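Local structure of protein Rv1364c/MT1410 (Mycobacterium tuberculosis, 3KE6) at residues H312-A325 / G332-W344. The protein probably acts as a regulator of sigma-factor activity, joining a PP2C-type, manganese-binding phosphatase domain to an anti-sigma-factor kinase domain of the histidine kinase-like ATPase family. Numbering follows the deposited sequence.
Sequences HGYATDVSKGIVVA and GNVRASVIDRGQW
Arg-341 sends its guanidinium into the loop 315-321 and is held there chiefly by carbonyl oxygens. Its NH2 donates to Asp-317 O at 2.8 Å, from well above that carbonyl's plane, and to Ser-319 O at 2.9 Å; both acceptors lie near the guanidinium plane. NH1 gives Ser-319 O a second, longer bond, so one oxygen is gripped end-on by two nitrogens. NH2 also makes a salt bridge with Asp-317 OD1 (3.0 Å), the carboxylate turned 61° from the guanidinium, while Gly-321 CA rests over one guanidinium face. A bend at chi3 (-78°) directs the arginine's end into this loop. Further along, the Tyr-314 ring lies between the Trp-344 six-membered ring on one face, in a face-to-face stack with centroids 4.2 Å apart, and Gly-342 O on the other.

Beyond the loop the two segments run as the antiparallel hairpin of strands 322-328 and 333-340, part of the sheet of the histidine kinase-like ATPase domain. Val-323 and Ile-339 exchange two backbone hydrogen bonds, as do Ala-325 and Ser-337; between them Val-324 and Val-338 form a non-hydrogen-bonded pair. Ile-322 CG2 meets Val-338 CG1 at 4.2 Å on the face packed against helix 292-312, where Val-310 and Phe-305 receive these two side chains. On the other face, which carries Val-323, Ala-325, Ser-337 and Ile-339, a water lies 2.9 Å from Ser-337 OG and donates weakly to Val-323 O.

An Asx turn lies in each segment: Asp-317 OD1 accepts from Ser-319 N while also meeting Arg-341, and Asp-340 OD1 accepts from Gly-342 N, spanning the backbone of Arg-341. On the loop side, Gly-321 and Ile-322 form a classic beta bulge opposite Leu-267, and Asp-268 holds Lys-320 N.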
# COMPACT_ATOMS: atom_id res chain seq x y z
N HIS A 312 -7.40 8.13 -36.64
CA HIS A 312 -6.13 8.43 -37.31
C HIS A 312 -5.36 7.30 -38.00
O HIS A 312 -4.35 7.64 -38.60
CB HIS A 312 -5.13 9.05 -36.29
CG HIS A 312 -5.19 10.55 -36.20
ND1 HIS A 312 -4.86 11.37 -37.27
CD2 HIS A 312 -5.48 11.37 -35.17
CE1 HIS A 312 -4.99 12.63 -36.89
NE2 HIS A 312 -5.35 12.66 -35.62
N GLY A 313 -5.77 6.02 -38.04
CA GLY A 313 -7.11 5.54 -38.39
C GLY A 313 -7.10 5.03 -39.84
O GLY A 313 -8.13 5.07 -40.51
N TYR A 314 -5.96 4.54 -40.36
CA TYR A 314 -5.83 4.30 -41.85
C TYR A 314 -6.14 2.90 -42.44
O TYR A 314 -6.05 2.73 -43.67
CB TYR A 314 -4.51 4.86 -42.45
CG TYR A 314 -3.21 4.11 -42.17
CD1 TYR A 314 -2.35 4.55 -41.18
CD2 TYR A 314 -2.81 3.01 -42.94
CE1 TYR A 314 -1.14 3.91 -40.91
CE2 TYR A 314 -1.60 2.35 -42.68
CZ TYR A 314 -0.77 2.82 -41.65
OH TYR A 314 0.42 2.21 -41.35
N ALA A 315 -6.52 1.93 -41.61
CA ALA A 315 -7.02 0.65 -42.14
C ALA A 315 -8.52 0.75 -42.45
O ALA A 315 -9.29 1.31 -41.66
CB ALA A 315 -6.74 -0.49 -41.16
N THR A 316 -8.93 0.23 -43.61
CA THR A 316 -10.34 0.24 -44.01
C THR A 316 -11.02 -1.06 -43.60
O THR A 316 -12.20 -1.30 -43.92
CB THR A 316 -10.53 0.44 -45.52
OG1 THR A 316 -10.54 -0.83 -46.18
CG2 THR A 316 -9.44 1.34 -46.09
N ASP A 317 -10.24 -1.93 -42.95
CA ASP A 317 -10.76 -3.06 -42.23
C ASP A 317 -10.76 -2.61 -40.77
O ASP A 317 -9.70 -2.43 -40.17
CB ASP A 317 -9.86 -4.28 -42.46
CG ASP A 317 -10.36 -5.55 -41.77
OD1 ASP A 317 -11.19 -5.45 -40.84
OD2 ASP A 317 -9.90 -6.65 -42.18
N VAL A 318 -11.95 -2.39 -40.22
CA VAL A 318 -12.07 -1.93 -38.84
C VAL A 318 -12.38 -3.09 -37.89
O VAL A 318 -12.39 -2.91 -36.68
CB VAL A 318 -13.15 -0.81 -38.69
CG1 VAL A 318 -12.72 0.43 -39.45
CG2 VAL A 318 -14.51 -1.29 -39.17
N SER A 319 -12.60 -4.27 -38.44
CA SER A 319 -13.00 -5.43 -37.66
C SER A 319 -11.88 -5.92 -36.76
O SER A 319 -10.84 -6.32 -37.25
CB SER A 319 -13.43 -6.56 -38.59
OG SER A 319 -13.85 -7.66 -37.83
N LYS A 320 -12.11 -5.90 -35.45
CA LYS A 320 -11.09 -6.31 -34.45
C LYS A 320 -9.76 -5.56 -34.60
O LYS A 320 -8.69 -6.12 -34.35
CB LYS A 320 -10.84 -7.83 -34.52
CG LYS A 320 -12.09 -8.68 -34.47
CD LYS A 320 -12.85 -8.52 -33.17
CE LYS A 320 -14.18 -9.29 -33.21
NZ LYS A 320 -13.98 -10.74 -32.87
N GLY A 321 -9.84 -4.30 -35.00
CA GLY A 321 -8.67 -3.54 -35.32
C GLY A 321 -8.00 -2.93 -34.12
O GLY A 321 -6.95 -2.34 -34.25
N ILE A 322 -8.60 -3.07 -32.94
CA ILE A 322 -8.07 -2.48 -31.73
C ILE A 322 -7.90 -3.49 -30.60
O ILE A 322 -8.86 -4.21 -30.24
CB ILE A 322 -8.93 -1.32 -31.27
CG1 ILE A 322 -9.09 -0.31 -32.43
CG2 ILE A 322 -8.30 -0.65 -30.04
CD1 ILE A 322 -9.59 1.05 -32.04
N VAL A 323 -6.70 -3.55 -30.03
CA VAL A 323 -6.43 -4.48 -28.95
C VAL A 323 -6.01 -3.69 -27.73
O VAL A 323 -5.11 -2.86 -27.80
CB VAL A 323 -5.34 -5.49 -29.32
CG1 VAL A 323 -5.25 -6.58 -28.27
CG2 VAL A 323 -5.62 -6.09 -30.71
N VAL A 324 -6.68 -3.94 -26.61
CA VAL A 324 -6.37 -3.23 -25.38
C VAL A 324 -6.07 -4.25 -24.33
O VAL A 324 -6.75 -5.26 -24.22
CB VAL A 324 -7.54 -2.36 -24.87
CG1 VAL A 324 -7.11 -1.61 -23.62
CG2 VAL A 324 -8.08 -1.39 -25.95
N ALA A 325 -5.04 -3.99 -23.56
CA ALA A 325 -4.57 -4.90 -22.53
C ALA A 325 -4.16 -4.04 -21.36
O ALA A 325 -3.62 -2.95 -21.56
CB ALA A 325 -3.39 -5.70 -23.04
N GLY A 332 3.03 -2.60 -8.04
CA GLY A 332 2.08 -1.49 -7.89
C GLY A 332 1.90 -0.60 -9.13
O GLY A 332 1.31 0.47 -9.03
N ASN A 333 2.40 -1.04 -10.28
CA ASN A 333 2.16 -0.32 -11.54
C ASN A 333 1.11 -1.02 -12.38
O ASN A 333 1.04 -2.25 -12.42
CB ASN A 333 3.45 -0.20 -12.34
CG ASN A 333 4.41 0.78 -11.74
OD1 ASN A 333 4.06 1.93 -11.58
ND2 ASN A 333 5.61 0.33 -11.38
N VAL A 334 0.25 -0.22 -12.99
CA VAL A 334 -0.59 -0.67 -14.07
C VAL A 334 0.18 -0.42 -15.35
O VAL A 334 0.78 0.62 -15.52
CB VAL A 334 -1.89 0.11 -14.14
CG1 VAL A 334 -2.68 -0.22 -15.43
CG2 VAL A 334 -2.73 -0.19 -12.91
N ARG A 335 0.18 -1.40 -16.24
CA ARG A 335 0.76 -1.27 -17.56
C ARG A 335 -0.33 -1.58 -18.57
O ARG A 335 -1.09 -2.54 -18.41
CB ARG A 335 1.98 -2.19 -17.69
CG ARG A 335 3.23 -1.49 -17.22
CD ARG A 335 4.43 -2.41 -16.99
NE ARG A 335 4.24 -3.02 -15.71
CZ ARG A 335 5.03 -2.89 -14.65
NH1 ARG A 335 6.19 -2.24 -14.68
NH2 ARG A 335 4.66 -3.51 -13.55
N ALA A 336 -0.47 -0.73 -19.58
CA ALA A 336 -1.52 -0.91 -20.53
C ALA A 336 -1.01 -0.66 -21.92
O ALA A 336 -0.05 0.11 -22.10
CB ALA A 336 -2.68 0.03 -20.24
N SER A 337 -1.66 -1.28 -22.90
CA SER A 337 -1.31 -1.03 -24.28
C SER A 337 -2.53 -1.02 -25.15
O SER A 337 -3.46 -1.79 -24.95
CB SER A 337 -0.32 -2.06 -24.82
OG SER A 337 -0.74 -3.38 -24.56
N VAL A 338 -2.49 -0.14 -26.14
CA VAL A 338 -3.51 -0.02 -27.11
C VAL A 338 -2.81 -0.24 -28.43
O VAL A 338 -1.99 0.58 -28.84
CB VAL A 338 -4.16 1.35 -27.03
CG1 VAL A 338 -5.21 1.54 -28.14
CG2 VAL A 338 -4.75 1.53 -25.65
N ILE A 339 -3.09 -1.38 -29.07
CA ILE A 339 -2.44 -1.76 -30.33
C ILE A 339 -3.47 -1.69 -31.43
O ILE A 339 -4.55 -2.27 -31.30
CB ILE A 339 -1.86 -3.18 -30.26
CG1 ILE A 339 -0.86 -3.28 -29.12
CG2 ILE A 339 -1.24 -3.54 -31.60
CD1 ILE A 339 -0.16 -4.63 -29.01
N ASP A 340 -3.16 -0.98 -32.51
CA ASP A 340 -4.07 -0.92 -33.65
C ASP A 340 -3.34 -1.19 -34.96
O ASP A 340 -2.13 -1.35 -34.97
CB ASP A 340 -4.82 0.43 -33.68
CG ASP A 340 -3.91 1.62 -34.06
OD1 ASP A 340 -3.67 1.82 -35.27
OD2 ASP A 340 -3.47 2.38 -33.14
N ARG A 341 -4.08 -1.23 -36.06
CA ARG A 341 -3.50 -1.63 -37.36
C ARG A 341 -2.80 -0.50 -38.14
O ARG A 341 -2.59 -0.60 -39.35
CB ARG A 341 -4.54 -2.35 -38.20
CG ARG A 341 -4.86 -3.73 -37.62
CD ARG A 341 -5.33 -4.69 -38.65
NE ARG A 341 -6.72 -4.45 -38.99
CZ ARG A 341 -7.77 -5.15 -38.53
NH1 ARG A 341 -7.61 -6.17 -37.71
NH2 ARG A 341 -8.99 -4.82 -38.95
N GLY A 342 -2.39 0.55 -37.42
CA GLY A 342 -1.52 1.58 -37.98
C GLY A 342 -2.30 2.84 -38.27
O GLY A 342 -3.36 2.77 -38.89
N GLN A 343 -1.75 3.98 -37.81
CA GLN A 343 -2.36 5.32 -37.96
C GLN A 343 -1.38 6.36 -38.59
O GLN A 343 -0.19 6.32 -38.31
CB GLN A 343 -2.93 5.80 -36.60
CG GLN A 343 -1.92 6.21 -35.56
CD GLN A 343 -2.54 6.39 -34.18
OE1 GLN A 343 -3.03 5.44 -33.57
NE2 GLN A 343 -2.50 7.62 -33.68
N TRP A 344 -1.89 7.24 -39.46
CA TRP A 344 -1.09 8.35 -40.03
C TRP A 344 -0.79 9.40 -38.96
O TRP A 344 0.24 9.34 -38.28
CB TRP A 344 -1.82 9.06 -41.20
CG TRP A 344 -1.67 8.48 -42.62
CD1 TRP A 344 -2.42 8.84 -43.71
CD2 TRP A 344 -0.73 7.48 -43.10
NE1 TRP A 344 -2.02 8.14 -44.82
CE2 TRP A 344 -0.99 7.30 -44.48
CE3 TRP A 344 0.30 6.73 -42.50
CZ2 TRP A 344 -0.27 6.39 -45.27
CZ3 TRP A 344 1.01 5.83 -43.29
CH2 TRP A 344 0.73 5.67 -44.66
O HOH W 1 -2.78 -4.45 -26.27